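PDB 4IGU: CG5036 from Drosophila melanogaster, which probably binds G-protein alpha subunits through its RGS domain, the part present here, speeding their GTP hydrolysis and slowing their release of GDP. Local coordinates for residues K24-L29 and L122-S127. Sequence-based numbering, arbitrary orientation.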
ATOM      1  N   LYS A  24       3.249  -5.825 -15.944  1.00 23.54           N
ATOM      2  CA  LYS A  24       2.893  -7.234 -16.151  1.00 23.46           C
ATOM      3  C   LYS A  24       1.966  -7.757 -15.055  1.00 24.21           C
ATOM      4  O   LYS A  24       1.074  -8.571 -15.311  1.00 24.80           O
ATOM      5  CB  LYS A  24       4.154  -8.104 -16.207  1.00 28.65           C
ATOM      6  CG  LYS A  24       5.163  -7.702 -17.284  1.00 30.62           C
ATOM      7  CD  LYS A  24       6.448  -8.528 -17.179  1.00 36.00           C
ATOM      8  CE  LYS A  24       7.404  -8.197 -18.315  1.00 36.94           C
ATOM      9  NZ  LYS A  24       6.726  -8.317 -19.638  1.00 42.92           N
ATOM     10  N   SER A  25       2.196  -7.310 -13.823  1.00 20.38           N
ATOM     11  CA  SER A  25       1.323  -7.679 -12.715  1.00 20.73           C
ATOM     12  C   SER A  25       1.511  -6.716 -11.548  1.00 16.82           C
ATOM     13  O   SER A  25       2.590  -6.163 -11.374  1.00 14.23           O
ATOM     14  CB  SER A  25       1.604  -9.106 -12.249  1.00 17.17           C
ATOM     15  OG  SER A  25       2.844  -9.182 -11.565  1.00 22.97           O
ATOM     16  N   PHE A  26       0.448  -6.532 -10.764  1.00 17.06           N
ATOM     17  CA  PHE A  26       0.470  -5.709  -9.564  1.00 18.40           C
ATOM     18  C   PHE A  26       1.526  -6.236  -8.594  1.00 16.54           C
ATOM     19  O   PHE A  26       2.231  -5.463  -7.940  1.00 16.28           O
ATOM     20  CB  PHE A  26      -0.927  -5.718  -8.930  1.00 19.57           C
ATOM     21  CG  PHE A  26      -1.091  -4.753  -7.788  1.00 19.81           C
ATOM     22  CD1 PHE A  26      -0.672  -3.434  -7.903  1.00 20.96           C
ATOM     23  CD2 PHE A  26      -1.689  -5.165  -6.600  1.00 14.85           C
ATOM     24  CE1 PHE A  26      -0.834  -2.546  -6.846  1.00 20.75           C
ATOM     25  CE2 PHE A  26      -1.850  -4.293  -5.539  1.00 18.69           C
ATOM     26  CZ  PHE A  26      -1.427  -2.977  -5.658  1.00 18.88           C
ATOM     27  N   ASP A  27       1.643  -7.560  -8.526  1.00 17.55           N
ATOM     28  CA  ASP A  27       2.618  -8.211  -7.663  1.00 14.96           C
ATOM     29  C   ASP A  27       4.026  -7.683  -7.934  1.00 15.90           C
ATOM     30  O   ASP A  27       4.768  -7.352  -7.004  1.00 19.42           O
ATOM     31  CB  ASP A  27       2.575  -9.726  -7.890  1.00 18.56           C
ATOM     32  CG  ASP A  27       3.372 -10.493  -6.859  1.00 16.04           C
ATOM     33  OD1 ASP A  27       2.955 -10.508  -5.685  1.00 20.75           O
ATOM     34  OD2 ASP A  27       4.401 -11.093  -7.226  1.00 21.88           O
ATOM     35  N   LYS A  28       4.375  -7.604  -9.217  1.00 14.84           N
ATOM     36  CA  LYS A  28       5.672  -7.096  -9.659  1.00 20.99           C
ATOM     37  C   LYS A  28       5.881  -5.678  -9.166  1.00 16.14           C
ATOM     38  O   LYS A  28       6.959  -5.329  -8.671  1.00 21.18           O
ATOM     39  CB  LYS A  28       5.733  -7.083 -11.183  1.00 24.29           C
ATOM     40  CG  LYS A  28       5.978  -8.430 -11.814  1.00 30.17           C
ATOM     41  CD  LYS A  28       7.416  -8.855 -11.627  1.00 25.65           C
ATOM     42  CE  LYS A  28       7.686 -10.169 -12.341  1.00 34.61           C
ATOM     43  NZ  LYS A  28       6.732 -11.227 -11.912  1.00 28.77           N
ATOM     44  N   LEU A  29       4.839  -4.866  -9.316  1.00 15.61           N
ATOM     45  CA  LEU A  29       4.875  -3.479  -8.869  1.00 20.36           C
ATOM     46  C   LEU A  29       5.110  -3.453  -7.362  1.00 21.31           C
ATOM     47  O   LEU A  29       6.049  -2.819  -6.880  1.00 20.53           O
ATOM     48  CB  LEU A  29       3.572  -2.760  -9.252  1.00 17.13           C
ATOM     49  CG  LEU A  29       3.386  -1.302  -8.832  1.00 21.18           C
ATOM     50  CD1 LEU A  29       4.523  -0.475  -9.367  1.00 25.16           C
ATOM     51  CD2 LEU A  29       2.072  -0.750  -9.338  1.00 20.45           C
ATOM     52  N   LEU A 122      -8.283  -3.369  -3.210  1.00 17.28           N
ATOM     53  CA  LEU A 122      -8.711  -2.052  -3.659  1.00 14.67           C
ATOM     54  C   LEU A 122      -7.676  -1.415  -4.593  1.00 18.50           C
ATOM     55  O   LEU A 122      -8.010  -0.982  -5.696  1.00 20.02           O
ATOM     56  CB  LEU A 122      -8.946  -1.169  -2.430  1.00 20.14           C
ATOM     57  CG  LEU A 122      -9.347   0.291  -2.589  1.00 20.99           C
ATOM     58  CD1 LEU A 122     -10.465   0.383  -3.577  1.00 25.41           C
ATOM     59  CD2 LEU A 122      -9.783   0.857  -1.253  1.00 22.46           C
ATOM     60  N   MET A 123      -6.425  -1.342  -4.146  1.00 15.87           N
ATOM     61  CA  MET A 123      -5.355  -0.796  -4.980  1.00 17.83           C
ATOM     62  C   MET A 123      -5.199  -1.613  -6.262  1.00 21.65           C
ATOM     63  O   MET A 123      -4.952  -1.073  -7.341  1.00 20.56           O
ATOM     64  CB  MET A 123      -4.028  -0.794  -4.219  1.00 16.38           C
ATOM     65  CG  MET A 123      -3.936   0.273  -3.121  1.00 15.76           C
ATOM     66  SD  MET A 123      -2.333   0.225  -2.288  1.00 14.27           S
ATOM     67  CE  MET A 123      -2.321  -1.444  -1.614  1.00 16.29           C
ATOM     68  N   HIS A 124      -5.339  -2.925  -6.136  1.00 16.58           N
ATOM     69  CA  HIS A 124      -5.156  -3.819  -7.276  1.00 21.38           C
ATOM     70  C   HIS A 124      -6.197  -3.598  -8.367  1.00 20.62           C
ATOM     71  O   HIS A 124      -5.881  -3.632  -9.557  1.00 23.29           O
ATOM     72  CB  HIS A 124      -5.226  -5.269  -6.806  1.00 18.67           C
ATOM     73  CG  HIS A 124      -4.815  -6.267  -7.847  1.00 29.66           C
ATOM     74  ND1 HIS A 124      -4.923  -7.624  -7.652  1.00 25.78           N
ATOM     75  CD2 HIS A 124      -4.296  -6.102  -9.087  1.00 25.45           C
ATOM     76  CE1 HIS A 124      -4.489  -8.259  -8.727  1.00 28.29           C
ATOM     77  NE2 HIS A 124      -4.104  -7.358  -9.612  1.00 21.90           N
ATOM     78  N   ARG A 125      -7.438  -3.365  -7.961  1.00 18.98           N
ATOM     79  CA  ARG A 125      -8.547  -3.346  -8.903  1.00 19.12           C
ATOM     80  C   ARG A 125      -8.936  -1.942  -9.343  1.00 23.74           C
ATOM     81  O   ARG A 125      -9.435  -1.745 -10.451  1.00 24.62           O
ATOM     82  CB  ARG A 125      -9.755  -4.043  -8.279  1.00 30.29           C
ATOM     83  CG  ARG A 125      -9.559  -5.530  -8.058  1.00 22.59           C
ATOM     84  CD  ARG A 125      -9.760  -6.287  -9.358  1.00 39.63           C
ATOM     85  NE  ARG A 125      -8.606  -7.101  -9.740  1.00 47.79           N
ATOM     86  CZ  ARG A 125      -8.348  -8.314  -9.256  1.00 46.60           C
ATOM     87  NH1 ARG A 125      -9.151  -8.854  -8.344  1.00 49.85           N
ATOM     88  NH2 ARG A 125      -7.283  -8.986  -9.676  1.00 46.33           N
ATOM     89  N   ASP A 126      -8.727  -0.966  -8.472  1.00 21.52           N
ATOM     90  CA  ASP A 126      -9.202   0.386  -8.747  1.00 21.75           C
ATOM     91  C   ASP A 126      -8.073   1.282  -9.249  1.00 19.18           C
ATOM     92  O   ASP A 126      -8.081   1.732 -10.397  1.00 19.43           O
ATOM     93  CB  ASP A 126      -9.870   0.985  -7.498  1.00 20.56           C
ATOM     94  CG  ASP A 126     -10.507   2.344  -7.762  1.00 27.06           C
ATOM     95  OD1 ASP A 126     -11.376   2.437  -8.650  1.00 28.56           O
ATOM     96  OD2 ASP A 126     -10.125   3.324  -7.091  1.00 21.14           O
ATOM     97  N   SER A 127      -7.084   1.524  -8.397  1.00 19.04           N
ATOM     98  CA  SER A 127      -6.039   2.489  -8.721  1.00 22.50           C
ATOM     99  C   SER A 127      -4.938   1.940  -9.635  1.00 21.47           C
ATOM    100  O   SER A 127      -4.297   2.704 -10.368  1.00 19.35           O
ATOM    101  CB  SER A 127      -5.448   3.089  -7.440  1.00 22.92           C
ATOM    102  OG  SER A 127      -5.021   2.077  -6.554  1.00 28.22           O
TER
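F26 lays its ring against the backbone and side chain of H124, and no hydrogen bond joins the two segments. The phenyl and imidazole planes are nearly parallel, 14° apart, but with centroids 5.0 Å apart the imidazole is displaced well to one side, so this is not a full stack. What lies over the phenyl face is instead H124 CA, 3.9 Å from the ring centroid and 20° off its normal, a CH-pi contact. The imidazole reaches back to the base of the phenylalanine, H124 CD2 lying 3.4 Å from F26 CB. With CG anti to the backbone N (chi1 -172°), F26 carries its ring out from its helix to H124, the two side chains crossing at a slant. A flat, apolar ring suits buried F26, which must fit closely against a helix; histidine, flat but polar, can lie against the phenylalanine's carbons at a partly exposed site. H124 also carries R125 CZ over one face. At the far end of the phenyl, F26 CZ meets M123 CB at 3.7 Å, the two side chains crossing at about a right angle. S25 N-caps the short helix 26-30, its OG accepting from K28 N at 3.2 Å. Within this all-helical RGS domain, the contact sets helix 26-30 against the long helix 113-132, where Y120 and Y128 also meet the F26 ring, while M123 continues inward onto F39 of helix 33-45 and I52 and W55 of helix 50-61.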